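Side-chain contacts in glucanase (Clostridium thermocellum, PDB 5GXX), which hydrolyses glucan chains of cellulose, probably cutting them internally as a family 9 endoglucanase of the cellulosome: residues G24-W29 with R35-M40; K13-Y18 with E89-F94; N41-G46 with R134-G139; C20-A23 with W29-V32. The protein carries 1 engineered substitution. One frame throughout, in Å; residues are numbered along the deposited sequence.

Contact 1. Residues G24-W29 with R35-M40; sequences GPLPEW and RGDATM
Gly24, Pro25 and Leu26 lie against Arg35 to Met40 in a loop-on-loop contact, both segments belonging to the long irregular connection between helix 7-20 and strand 56-57. Polar bonds hold its middle. Leu26 N donates to Asp37 OD1 at 2.8 Å in a nearly straight bond (164°), meeting the oxygen almost head-on along its C-O bond. The same oxygen accepts a hydrogen bond from a water that also donates to Leu26 O, so this carboxylate oxygen serves both polar atoms of the Leu26 backbone, one directly and one through water. Gly24 N gives a more bent bond to Ala38 O (2.9 Å, 132°). Beside it, the Met40 chain folds back at chi2 and chi3, which brings SD to 3.5 Å from Pro25 N, next to the cis Gly24-Pro25 peptide, while CE touches Pro25 CB at 3.9 Å. At the other end Leu26 points its CD1 branch at the backbone of the opposite segment, 3.4 Å from Arg35 O. The Arg35 guanidinium turns to Gln22 O, Cys20 O and Glu126. Beyond the contact, Pro27 and Trp29 carry segment 24-29 onto helix 85-101, packing on Phe94 and on Arg90 and Asn91.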
loop_
_atom_site.group_PDB
_atom_site.type_symbol
_atom_site.label_atom_id
_atom_site.label_comp_id
_atom_site.label_asym_id
_atom_site.label_seq_id
_atom_site.Cartn_x
_atom_site.Cartn_y
_atom_site.Cartn_z
ATOM N N GLY A 24 -8.418 -11.904 -33.179
ATOM C CA GLY A 24 -7.364 -12.720 -33.771
ATOM C C GLY A 24 -7.777 -14.125 -34.168
ATOM O O GLY A 24 -8.650 -14.739 -33.541
ATOM N N PRO A 25 -7.107 -14.690 -35.182
ATOM C CA PRO A 25 -6.049 -14.033 -35.944
ATOM C C PRO A 25 -6.607 -13.118 -37.039
ATOM O O PRO A 25 -7.599 -13.448 -37.689
ATOM C CB PRO A 25 -5.266 -15.208 -36.533
ATOM C CG PRO A 25 -6.332 -16.256 -36.747
ATOM C CD PRO A 25 -7.286 -16.099 -35.573
ATOM N N LEU A 26 -5.971 -11.968 -37.229
ATOM C CA LEU A 26 -6.438 -11.022 -38.244
ATOM C C LEU A 26 -6.153 -11.601 -39.634
ATOM O O LEU A 26 -5.135 -12.276 -39.828
ATOM C CB LEU A 26 -5.750 -9.659 -38.094
ATOM C CG LEU A 26 -5.977 -8.872 -36.803
ATOM C CD1 LEU A 26 -5.366 -7.488 -36.879
ATOM C CD2 LEU A 26 -7.429 -8.749 -36.404
ATOM N N PRO A 27 -7.026 -11.320 -40.612
ATOM C CA PRO A 27 -6.755 -11.747 -41.976
ATOM C C PRO A 27 -5.651 -10.887 -42.570
ATOM O O PRO A 27 -5.414 -9.768 -42.093
ATOM C CB PRO A 27 -8.084 -11.490 -42.699
ATOM C CG PRO A 27 -8.711 -10.377 -41.958
ATOM C CD PRO A 27 -8.230 -10.472 -40.528
ATOM N N GLU A 28 -4.976 -11.416 -43.589
ATOM C CA GLU A 28 -3.851 -10.731 -44.221
ATOM C C GLU A 28 -4.266 -9.348 -44.699
ATOM O O GLU A 28 -3.448 -8.427 -44.737
ATOM C CB GLU A 28 -3.255 -11.543 -45.391
ATOM C CG GLU A 28 -4.256 -11.959 -46.493
ATOM C CD GLU A 28 -4.461 -10.952 -47.646
ATOM O OE1 GLU A 28 -3.721 -9.943 -47.780
ATOM O OE2 GLU A 28 -5.398 -11.158 -48.453
ATOM N N TRP A 29 -5.536 -9.203 -45.071
ATOM C CA TRP A 29 -6.010 -7.985 -45.690
ATOM C C TRP A 29 -6.532 -6.929 -44.707
ATOM O O TRP A 29 -7.033 -5.898 -45.140
ATOM C CB TRP A 29 -7.086 -8.307 -46.734
ATOM C CG TRP A 29 -8.164 -9.262 -46.257
ATOM C CD1 TRP A 29 -8.228 -10.605 -46.530
ATOM C CD2 TRP A 29 -9.314 -8.972 -45.433
ATOM N NE1 TRP A 29 -9.342 -11.155 -45.955
ATOM C CE2 TRP A 29 -10.030 -10.181 -45.276
ATOM C CE3 TRP A 29 -9.819 -7.812 -44.831
ATOM C CZ2 TRP A 29 -11.212 -10.264 -44.524
ATOM C CZ3 TRP A 29 -11.018 -7.889 -44.109
ATOM C CH2 TRP A 29 -11.687 -9.111 -43.960
ATOM N N ARG A 35 -4.327 -2.385 -35.147
ATOM C CA ARG A 35 -4.852 -3.667 -34.687
ATOM C C ARG A 35 -3.892 -4.788 -35.059
ATOM O O ARG A 35 -3.411 -4.854 -36.192
ATOM C CB ARG A 35 -6.233 -3.977 -35.267
ATOM C CG ARG A 35 -7.424 -3.158 -34.725
ATOM C CD ARG A 35 -7.641 -3.270 -33.204
ATOM N NE ARG A 35 -7.317 -4.628 -32.763
ATOM C CZ ARG A 35 -8.066 -5.691 -33.057
ATOM N NH1 ARG A 35 -9.251 -5.557 -33.655
ATOM N NH2 ARG A 35 -7.643 -6.912 -32.723
ATOM N N GLY A 36 -3.616 -5.670 -34.099
ATOM C CA GLY A 36 -2.870 -6.897 -34.351
ATOM C C GLY A 36 -3.691 -8.079 -33.865
ATOM O O GLY A 36 -4.787 -7.874 -33.337
ATOM N N ASP A 37 -3.148 -9.296 -33.987
ATOM C CA ASP A 37 -3.767 -10.497 -33.420
ATOM C C ASP A 37 -4.039 -10.265 -31.937
ATOM O O ASP A 37 -3.208 -9.703 -31.205
ATOM C CB ASP A 37 -2.859 -11.726 -33.576
ATOM C CG ASP A 37 -2.754 -12.208 -35.007
ATOM O OD1 ASP A 37 -3.551 -11.789 -35.871
ATOM O OD2 ASP A 37 -1.839 -13.017 -35.283
ATOM N N ALA A 38 -5.238 -10.659 -31.523
ATOM C CA ALA A 38 -5.670 -10.476 -30.141
ATOM C C ALA A 38 -6.553 -11.652 -29.748
ATOM O O ALA A 38 -7.123 -12.328 -30.602
ATOM C CB ALA A 38 -6.428 -9.147 -29.978
ATOM N N THR A 39 -6.641 -11.877 -28.441
ATOM C CA THR A 39 -7.438 -12.938 -27.837
ATOM C C THR A 39 -7.211 -14.294 -28.502
ATOM O O THR A 39 -8.147 -15.044 -28.755
ATOM C CB THR A 39 -8.922 -12.526 -27.607
ATOM O OG1 THR A 39 -9.605 -12.324 -28.853
ATOM C CG2 THR A 39 -8.983 -11.198 -26.846
ATOM N N MET A 40 -5.934 -14.596 -28.747
ATOM C CA MET A 40 -5.534 -15.810 -29.443
ATOM C C MET A 40 -5.760 -17.084 -28.621
ATOM O O MET A 40 -5.678 -18.176 -29.167
ATOM C CB MET A 40 -4.076 -15.725 -29.919
ATOM C CG MET A 40 -3.881 -14.740 -31.074
ATOM S SD MET A 40 -4.824 -15.084 -32.568
ATOM C CE MET A 40 -3.986 -16.555 -33.159
HETATM O O HOH W 1 -9.690 -14.409 -31.050
HETATM O O HOH W 2 -2.775 -12.123 -38.513
#

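Contact 2. Residues K13-Y18 with E89-F94; sequences KAIYFY and ERNLAF
Asn91 of helix 85-101 reaches across to Ile15 and Tyr18 of helix 7-20, and the close part of this contact is confined to these three buried side chains. Ile15 has CG1 beside its backbone N (chi1 -63°), which leaves CG2 anti to that nitrogen and directed at the amide, 3.7 Å from Asn91 ND2. The other end of the amide, Asn91 OD1, rests against the base of Tyr18, 3.9 Å from CB, where the CA atoms of Tyr18 and Asn91 are 6.8 Å apart. No hydrogen bond joins the two segments: Asn91 ND2 instead donates to His87 O, one turn earlier on its own helix, and to Glu19 OE2, just past Tyr18. These bonds fix the rotation of the amide and satisfy its buried nitrogen. The Tyr18 ring leaves the interface, with OH bonded to Cys412 O. Elsewhere the pair is loose, and only 122 Å² is buried in all. Arg90 and Phe94 meet Trp29 and Pro27 of the loop instead, while Glu89 and Ala93 are partly exposed. Helices 58-75 and 412-429 also pack on Tyr18, through Leu68 and through Asn415 and Ala416, consistent with the (alpha/alpha)6 barrel of glycoside hydrolase family 9.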
loop_
_atom_site.group_PDB
_atom_site.type_symbol
_atom_site.label_atom_id
_atom_site.label_comp_id
_atom_site.label_asym_id
_atom_site.label_seq_id
_atom_site.Cartn_x
_atom_site.Cartn_y
_atom_site.Cartn_z
ATOM N N LYS A 13 -16.071 3.810 -45.177
ATOM C CA LYS A 13 -15.684 3.904 -43.780
ATOM C C LYS A 13 -16.499 2.972 -42.896
ATOM O O LYS A 13 -15.940 2.318 -42.013
ATOM C CB LYS A 13 -15.716 5.365 -43.310
ATOM C CG LYS A 13 -14.583 6.135 -43.968
ATOM C CD LYS A 13 -14.637 7.635 -43.706
ATOM C CE LYS A 13 -13.376 8.266 -44.309
ATOM N NZ LYS A 13 -13.332 9.734 -44.071
ATOM N N ALA A 14 -17.801 2.908 -43.157
ATOM C CA ALA A 14 -18.712 2.081 -42.371
ATOM C C ALA A 14 -18.365 0.594 -42.427
ATOM O O ALA A 14 -18.550 -0.113 -41.438
ATOM C CB ALA A 14 -20.181 2.350 -42.747
ATOM N N ILE A 15 -17.784 0.160 -43.545
ATOM C CA ILE A 15 -17.295 -1.210 -43.682
ATOM C C ILE A 15 -15.991 -1.439 -42.930
ATOM O O ILE A 15 -15.824 -2.471 -42.261
ATOM C CB ILE A 15 -17.116 -1.567 -45.173
ATOM C CG1 ILE A 15 -18.472 -1.511 -45.880
ATOM C CG2 ILE A 15 -16.497 -2.972 -45.336
ATOM C CD1 ILE A 15 -18.331 -1.431 -47.406
ATOM N N TYR A 16 -15.083 -0.474 -43.078
ATOM C CA TYR A 16 -13.766 -0.495 -42.429
ATOM C C TYR A 16 -13.921 -0.632 -40.926
ATOM O O TYR A 16 -13.088 -1.273 -40.283
ATOM C CB TYR A 16 -12.989 0.780 -42.801
ATOM C CG TYR A 16 -11.679 1.009 -42.079
ATOM C CD1 TYR A 16 -11.627 1.720 -40.868
ATOM C CD2 TYR A 16 -10.479 0.537 -42.612
ATOM C CE1 TYR A 16 -10.432 1.970 -40.229
ATOM C CE2 TYR A 16 -9.247 0.810 -41.992
ATOM C CZ TYR A 16 -9.247 1.518 -40.803
ATOM O OH TYR A 16 -8.075 1.784 -40.154
ATOM N N PHE A 17 -14.975 -0.034 -40.363
ATOM C CA PHE A 17 -15.272 -0.255 -38.946
ATOM C C PHE A 17 -15.160 -1.726 -38.538
ATOM O O PHE A 17 -14.545 -2.022 -37.505
ATOM C CB PHE A 17 -16.644 0.340 -38.585
ATOM C CG PHE A 17 -17.136 -0.072 -37.219
ATOM C CD1 PHE A 17 -16.623 0.491 -36.057
ATOM C CD2 PHE A 17 -18.123 -1.035 -37.107
ATOM C CE1 PHE A 17 -17.082 0.113 -34.791
ATOM C CE2 PHE A 17 -18.637 -1.402 -35.843
ATOM C CZ PHE A 17 -18.100 -0.847 -34.679
ATOM N N TYR A 18 -15.741 -2.632 -39.329
ATOM C CA TYR A 18 -15.700 -4.046 -38.946
ATOM C C TYR A 18 -14.279 -4.596 -38.863
ATOM O O TYR A 18 -14.003 -5.477 -38.040
ATOM C CB TYR A 18 -16.587 -4.893 -39.853
ATOM C CG TYR A 18 -18.042 -4.577 -39.613
ATOM C CD1 TYR A 18 -18.731 -5.165 -38.552
ATOM C CD2 TYR A 18 -18.713 -3.640 -40.403
ATOM C CE1 TYR A 18 -20.049 -4.832 -38.286
ATOM C CE2 TYR A 18 -20.041 -3.315 -40.158
ATOM C CZ TYR A 18 -20.696 -3.913 -39.096
ATOM O OH TYR A 18 -22.020 -3.638 -38.848
ATOM N N GLU A 89 -17.813 -8.037 -48.873
ATOM C CA GLU A 89 -17.860 -9.492 -48.946
ATOM C C GLU A 89 -16.901 -10.203 -47.998
ATOM O O GLU A 89 -17.309 -11.095 -47.249
ATOM C CB GLU A 89 -17.620 -9.970 -50.378
ATOM C CG GLU A 89 -18.878 -9.836 -51.231
ATOM C CD GLU A 89 -18.634 -10.098 -52.696
ATOM O OE1 GLU A 89 -17.464 -10.278 -53.092
ATOM O OE2 GLU A 89 -19.627 -10.099 -53.449
ATOM N N ARG A 90 -15.632 -9.819 -48.019
ATOM C CA ARG A 90 -14.644 -10.487 -47.175
ATOM C C ARG A 90 -14.802 -10.135 -45.697
ATOM O O ARG A 90 -14.534 -10.963 -44.828
ATOM C CB ARG A 90 -13.210 -10.275 -47.670
ATOM C CG ARG A 90 -12.670 -8.845 -47.589
ATOM C CD ARG A 90 -11.390 -8.776 -48.421
ATOM N NE ARG A 90 -10.729 -7.480 -48.275
ATOM C CZ ARG A 90 -9.610 -7.106 -48.889
ATOM N NH1 ARG A 90 -8.999 -7.926 -49.739
ATOM N NH2 ARG A 90 -9.095 -5.905 -48.632
ATOM N N ASN A 91 -15.279 -8.928 -45.397
ATOM C CA ASN A 91 -15.618 -8.633 -44.008
ATOM C C ASN A 91 -16.760 -9.510 -43.499
ATOM O O ASN A 91 -16.710 -9.987 -42.366
ATOM C CB ASN A 91 -15.920 -7.145 -43.828
ATOM C CG ASN A 91 -14.665 -6.373 -43.510
ATOM O OD1 ASN A 91 -14.136 -6.466 -42.404
ATOM N ND2 ASN A 91 -14.128 -5.672 -44.498
ATOM N N LEU A 92 -17.763 -9.730 -44.338
ATOM C CA LEU A 92 -18.840 -10.637 -43.978
ATOM C C LEU A 92 -18.280 -12.049 -43.768
ATOM O O LEU A 92 -18.616 -12.688 -42.767
ATOM C CB LEU A 92 -19.954 -10.617 -45.034
ATOM C CG LEU A 92 -21.037 -11.683 -44.876
ATOM C CD1 LEU A 92 -21.730 -11.615 -43.512
ATOM C CD2 LEU A 92 -22.044 -11.556 -45.993
ATOM N N ALA A 93 -17.413 -12.508 -44.671
ATOM C CA ALA A 93 -16.944 -13.897 -44.608
ATOM C C ALA A 93 -16.220 -14.165 -43.302
ATOM O O ALA A 93 -16.291 -15.259 -42.754
ATOM C CB ALA A 93 -16.034 -14.234 -45.795
ATOM N N PHE A 94 -15.494 -13.163 -42.826
ATOM C CA PHE A 94 -14.734 -13.281 -41.590
ATOM C C PHE A 94 -15.661 -13.629 -40.424
ATOM O O PHE A 94 -15.343 -14.485 -39.595
ATOM C CB PHE A 94 -13.953 -11.978 -41.346
ATOM C CG PHE A 94 -12.986 -12.060 -40.210
ATOM C CD1 PHE A 94 -11.688 -12.500 -40.442
ATOM C CD2 PHE A 94 -13.356 -11.689 -38.926
ATOM C CE1 PHE A 94 -10.769 -12.609 -39.408
ATOM C CE2 PHE A 94 -12.435 -11.794 -37.890
ATOM C CZ PHE A 94 -11.147 -12.247 -38.127
#

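Contact 3. Residues N41-G46 with R134-G139; sequences NDEVLG and RPYFVG
Glu43 lies flat over the ring of Tyr136, and beside it Asp42 and Arg134 form a salt bridge. Along the Glu43 chain, CB comes first, 3.3 Å from Tyr136 CD2 at the near side of the ring. Glu43 CG follows over the centre, 3.5 Å from the Tyr136 centroid and 12° off the ring normal, a CH-pi contact. A bend at chi2 (70°) then keeps the chain running over the face instead of rising from it: Glu43 CD is 3.5 Å from Tyr136 CE2, and the carboxylate stacks on the ring with the two planes 26° apart. At the tip Glu43 OE1 meets Tyr136 CE2 at 3.3 Å, while OE2 has a long, weak ion pair with Arg104. Arg134 grips the Asp42 carboxylate side-on with two nitrogens, Arg134 NE to Asp42 OD1 at 2.7 Å and Arg134 NH2 to Asp42 OD2 at 3.0 Å. NE meets the syn lone pair of OD1; NH2 reaches OD2 on its syn side but somewhat out of the carboxylate plane. Thr39 OG1 also bonds to OD2, which helps position the acid. Between the two side-chain pairs a water accepts from Glu43 N and donates to Arg134 O. Strand 136-139, an outer strand of a small antiparallel sheet, pairs with strand 108-112, whose Ile112 touches Asp42, Arg134 and Tyr136, while Val44 packs on helix 85-101.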
loop_
_atom_site.group_PDB
_atom_site.type_symbol
_atom_site.label_atom_id
_atom_site.label_comp_id
_atom_site.label_asym_id
_atom_site.label_seq_id
_atom_site.Cartn_x
_atom_site.Cartn_y
_atom_site.Cartn_z
ATOM N N ASN A 41 -6.032 -16.935 -27.328
ATOM C CA ASN A 41 -6.382 -18.077 -26.481
ATOM C C ASN A 41 -7.883 -18.375 -26.429
ATOM O O ASN A 41 -8.330 -19.293 -25.738
ATOM C CB ASN A 41 -5.805 -17.889 -25.072
ATOM C CG ASN A 41 -4.284 -17.930 -25.048
ATOM O OD1 ASN A 41 -3.650 -18.558 -25.897
ATOM N ND2 ASN A 41 -3.694 -17.280 -24.053
ATOM N N ASP A 42 -8.680 -17.616 -27.179
ATOM C CA ASP A 42 -10.114 -17.842 -27.176
ATOM C C ASP A 42 -10.484 -19.238 -27.677
ATOM O O ASP A 42 -9.809 -19.815 -28.536
ATOM C CB ASP A 42 -10.826 -16.791 -28.031
ATOM C CG ASP A 42 -10.936 -15.453 -27.334
ATOM O OD1 ASP A 42 -10.529 -15.319 -26.159
ATOM O OD2 ASP A 42 -11.443 -14.518 -27.997
ATOM N N GLU A 43 -11.572 -19.777 -27.134
ATOM C CA GLU A 43 -12.039 -21.110 -27.513
ATOM C C GLU A 43 -12.419 -21.216 -28.991
ATOM O O GLU A 43 -12.191 -22.241 -29.632
ATOM C CB GLU A 43 -13.221 -21.512 -26.631
ATOM C CG GLU A 43 -13.835 -22.884 -26.952
ATOM C CD GLU A 43 -12.919 -24.045 -26.584
ATOM O OE1 GLU A 43 -11.966 -23.836 -25.803
ATOM O OE2 GLU A 43 -13.141 -25.171 -27.082
ATOM N N VAL A 44 -13.018 -20.146 -29.512
ATOM C CA VAL A 44 -13.271 -20.017 -30.943
ATOM C C VAL A 44 -12.600 -18.732 -31.409
ATOM O O VAL A 44 -12.817 -17.655 -30.840
ATOM C CB VAL A 44 -14.773 -19.938 -31.263
ATOM C CG1 VAL A 44 -14.996 -19.902 -32.767
ATOM C CG2 VAL A 44 -15.509 -21.118 -30.641
ATOM N N LEU A 45 -11.785 -18.861 -32.450
ATOM C CA LEU A 45 -10.989 -17.746 -32.946
ATOM C C LEU A 45 -11.749 -16.916 -33.968
ATOM O O LEU A 45 -12.731 -17.366 -34.542
ATOM C CB LEU A 45 -9.695 -18.278 -33.560
ATOM C CG LEU A 45 -8.777 -19.028 -32.595
ATOM C CD1 LEU A 45 -7.632 -19.645 -33.384
ATOM C CD2 LEU A 45 -8.259 -18.060 -31.550
ATOM N N GLY A 46 -11.250 -15.704 -34.198
ATOM C CA GLY A 46 -11.843 -14.769 -35.157
ATOM C C GLY A 46 -13.152 -14.156 -34.706
ATOM O O GLY A 46 -13.435 -14.091 -33.507
ATOM N N ARG A 134 -10.255 -15.567 -20.359
ATOM C CA ARG A 134 -11.589 -15.423 -20.914
ATOM C C ARG A 134 -12.331 -16.753 -21.026
ATOM O O ARG A 134 -11.862 -17.680 -21.698
ATOM C CB ARG A 134 -11.493 -14.780 -22.299
ATOM C CG ARG A 134 -11.036 -13.344 -22.233
ATOM C CD ARG A 134 -10.312 -12.899 -23.501
ATOM N NE ARG A 134 -11.051 -13.012 -24.759
ATOM C CZ ARG A 134 -12.002 -12.168 -25.157
ATOM N NH1 ARG A 134 -12.386 -11.172 -24.371
ATOM N NH2 ARG A 134 -12.578 -12.334 -26.346
ATOM N N PRO A 135 -13.518 -16.832 -20.408
ATOM C CA PRO A 135 -14.302 -18.050 -20.538
ATOM C C PRO A 135 -15.022 -18.173 -21.882
ATOM O O PRO A 135 -15.054 -17.224 -22.673
ATOM C CB PRO A 135 -15.337 -17.905 -19.420
ATOM C CG PRO A 135 -15.556 -16.442 -19.337
ATOM C CD PRO A 135 -14.177 -15.852 -19.522
ATOM N N TYR A 136 -15.605 -19.335 -22.140
ATOM C CA TYR A 136 -16.551 -19.480 -23.236
ATOM C C TYR A 136 -17.834 -20.109 -22.712
ATOM O O TYR A 136 -17.882 -20.611 -21.576
ATOM C CB TYR A 136 -15.949 -20.276 -24.388
ATOM C CG TYR A 136 -15.654 -21.730 -24.082
ATOM C CD1 TYR A 136 -16.620 -22.704 -24.325
ATOM C CD2 TYR A 136 -14.416 -22.133 -23.580
ATOM C CE1 TYR A 136 -16.374 -24.045 -24.071
ATOM C CE2 TYR A 136 -14.163 -23.477 -23.313
ATOM C CZ TYR A 136 -15.152 -24.418 -23.565
ATOM O OH TYR A 136 -14.918 -25.758 -23.321
ATOM N N PHE A 137 -18.870 -20.049 -23.543
ATOM C CA PHE A 137 -20.201 -20.488 -23.161
ATOM C C PHE A 137 -20.818 -21.301 -24.288
ATOM O O PHE A 137 -20.720 -20.930 -25.459
ATOM C CB PHE A 137 -21.056 -19.266 -22.803
ATOM C CG PHE A 137 -20.450 -18.429 -21.719
ATOM C CD1 PHE A 137 -19.513 -17.443 -22.019
ATOM C CD2 PHE A 137 -20.778 -18.659 -20.391
ATOM C CE1 PHE A 137 -18.917 -16.682 -21.018
ATOM C CE2 PHE A 137 -20.193 -17.907 -19.377
ATOM C CZ PHE A 137 -19.262 -16.916 -19.685
ATOM N N VAL A 138 -21.418 -22.435 -23.938
ATOM C CA VAL A 138 -22.025 -23.337 -24.906
ATOM C C VAL A 138 -23.497 -23.520 -24.551
ATOM O O VAL A 138 -23.873 -23.460 -23.375
ATOM C CB VAL A 138 -21.288 -24.686 -24.948
ATOM C CG1 VAL A 138 -19.914 -24.485 -25.589
ATOM C CG2 VAL A 138 -21.156 -25.270 -23.537
ATOM N N GLY A 139 -24.331 -23.676 -25.576
ATOM C CA GLY A 139 -25.770 -23.851 -25.395
ATOM C C GLY A 139 -26.482 -24.044 -26.721
ATOM O O GLY A 139 -25.839 -24.183 -27.764
HETATM O O HOH W 3 -12.506 -18.940 -24.399
#

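Contact 4. Residues C20-A23 with W29-V32; sequences CQQA and WNRV
The Gln22 amide stands steeply against the Trp29 indole, their planes 69° apart, with Gln22 NE2 3.4 Å from Trp29 CH2 on the six-membered ring. One face of the indole carries Pro27, whose CG sits over the centre, and Glu28 OE2 lies at the ring edge in its plane. The Asn30 amide is inclined to that of Gln22 by 44°, and the two side chains run past each other in opposite directions. Asn30 ND2 donates to Gln22 OE1 at 2.8 Å, with the oxygen near the plane of the Asn30 amide; on the acceptor side the nitrogen stands well above the Gln22 carbonyl plane. The Gln22 chain is extended beyond CG (chi2 176°), which carries its amide across to the opposite segment. Asn30 OD1 accepts from Val32 N at 3.0 Å, closing an Asx turn. At the far end the contact becomes apolar, with Val32 CG2 4.0 Å from Cys20 SG. Asn30 ND2 has a second acceptor in Glu19 O of helix 7-20. With its nitrogen donating twice and its oxygen accepting from the backbone, Asn30 is fixed in rotation, and the oxygen of the buried Gln22 receives one side-chain donor from it.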
loop_
_atom_site.group_PDB
_atom_site.type_symbol
_atom_site.label_atom_id
_atom_site.label_comp_id
_atom_site.label_asym_id
_atom_site.label_seq_id
_atom_site.Cartn_x
_atom_site.Cartn_y
_atom_site.Cartn_z
ATOM N N CYS A 20 -11.777 -2.929 -37.684
ATOM C CA CYS A 20 -11.352 -2.483 -36.355
ATOM C C CYS A 20 -11.845 -3.426 -35.245
ATOM O O CYS A 20 -11.279 -3.446 -34.149
ATOM C CB CYS A 20 -11.905 -1.087 -36.093
ATOM S SG CYS A 20 -11.263 0.164 -37.204
ATOM N N GLN A 21 -12.893 -4.193 -35.541
ATOM C CA GLN A 21 -13.537 -5.061 -34.555
ATOM C C GLN A 21 -13.019 -6.491 -34.589
ATOM O O GLN A 21 -13.449 -7.328 -33.787
ATOM C CB GLN A 21 -15.049 -5.100 -34.786
ATOM C CG GLN A 21 -15.741 -3.746 -34.677
ATOM C CD GLN A 21 -15.627 -3.152 -33.294
ATOM O OE1 GLN A 21 -14.745 -2.346 -33.036
ATOM N NE2 GLN A 21 -16.477 -3.608 -32.376
ATOM N N GLN A 22 -12.123 -6.789 -35.522
ATOM C CA GLN A 22 -11.714 -8.177 -35.712
ATOM C C GLN A 22 -10.891 -8.753 -34.567
ATOM O O GLN A 22 -9.930 -8.134 -34.102
ATOM C CB GLN A 22 -10.971 -8.359 -37.035
ATOM C CG GLN A 22 -11.887 -8.222 -38.235
ATOM C CD GLN A 22 -11.126 -8.295 -39.550
ATOM O OE1 GLN A 22 -9.903 -8.112 -39.595
ATOM N NE2 GLN A 22 -11.869 -8.507 -40.645
ATOM N N ALA A 23 -11.301 -9.936 -34.121
ATOM C CA ALA A 23 -10.510 -10.679 -33.151
ATOM C C ALA A 23 -9.479 -11.527 -33.887
ATOM O O ALA A 23 -9.616 -11.797 -35.084
ATOM C CB ALA A 23 -11.422 -11.525 -32.280
ATOM N N TRP A 29 -5.536 -9.203 -45.071
ATOM C CA TRP A 29 -6.010 -7.985 -45.690
ATOM C C TRP A 29 -6.532 -6.929 -44.707
ATOM O O TRP A 29 -7.033 -5.898 -45.140
ATOM C CB TRP A 29 -7.086 -8.307 -46.734
ATOM C CG TRP A 29 -8.164 -9.262 -46.257
ATOM C CD1 TRP A 29 -8.228 -10.605 -46.530
ATOM C CD2 TRP A 29 -9.314 -8.972 -45.433
ATOM N NE1 TRP A 29 -9.342 -11.155 -45.955
ATOM C CE2 TRP A 29 -10.030 -10.181 -45.276
ATOM C CE3 TRP A 29 -9.819 -7.812 -44.831
ATOM C CZ2 TRP A 29 -11.212 -10.264 -44.524
ATOM C CZ3 TRP A 29 -11.018 -7.889 -44.109
ATOM C CH2 TRP A 29 -11.687 -9.111 -43.960
ATOM N N ASN A 30 -6.436 -7.179 -43.402
ATOM C CA ASN A 30 -6.863 -6.171 -42.428
ATOM C C ASN A 30 -6.093 -4.862 -42.636
ATOM O O ASN A 30 -4.857 -4.875 -42.698
ATOM C CB ASN A 30 -6.565 -6.698 -41.024
ATOM C CG ASN A 30 -7.012 -5.740 -39.935
ATOM O OD1 ASN A 30 -6.285 -4.822 -39.588
ATOM N ND2 ASN A 30 -8.200 -5.963 -39.381
ATOM N N ARG A 31 -6.806 -3.738 -42.690
ATOM C CA ARG A 31 -6.225 -2.464 -43.090
ATOM C C ARG A 31 -5.953 -1.544 -41.910
ATOM O O ARG A 31 -5.639 -0.368 -42.105
ATOM C CB ARG A 31 -7.177 -1.738 -44.039
ATOM C CG ARG A 31 -7.379 -2.414 -45.395
ATOM C CD ARG A 31 -8.497 -1.728 -46.156
ATOM N NE ARG A 31 -9.831 -2.034 -45.633
ATOM C CZ ARG A 31 -10.948 -1.442 -46.034
ATOM N NH1 ARG A 31 -10.907 -0.467 -46.942
ATOM N NH2 ARG A 31 -12.103 -1.825 -45.501
ATOM N N VAL A 32 -6.027 -2.082 -40.696
ATOM C CA VAL A 32 -6.010 -1.251 -39.495
ATOM C C VAL A 32 -4.645 -1.335 -38.813
ATOM O O VAL A 32 -4.324 -2.351 -38.201
ATOM C CB VAL A 32 -7.125 -1.655 -38.523
ATOM C CG1 VAL A 32 -7.262 -0.596 -37.431
ATOM C CG2 VAL A 32 -8.474 -1.812 -39.249
#

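In the fold
From the N terminus, helix 7-20 supplies the first half of contact 2 and runs straight into the irregular connection that holds contacts 4 and 1. Contact 4 closes the short loop from 20 to 32, and contact 1 closes an overlapping one from 24 to 40; they share Trp29. Both lie within the much longer loop that contact 2 closes when helix 85-101 returns to helix 7-20. Contact 3 opens at 41-46, inside that loop, and closes beyond it at 134-139, so it crosses contact 2. Together they tie helices 7-20 and 85-101, the connecting loop and the three-stranded sheet to one another.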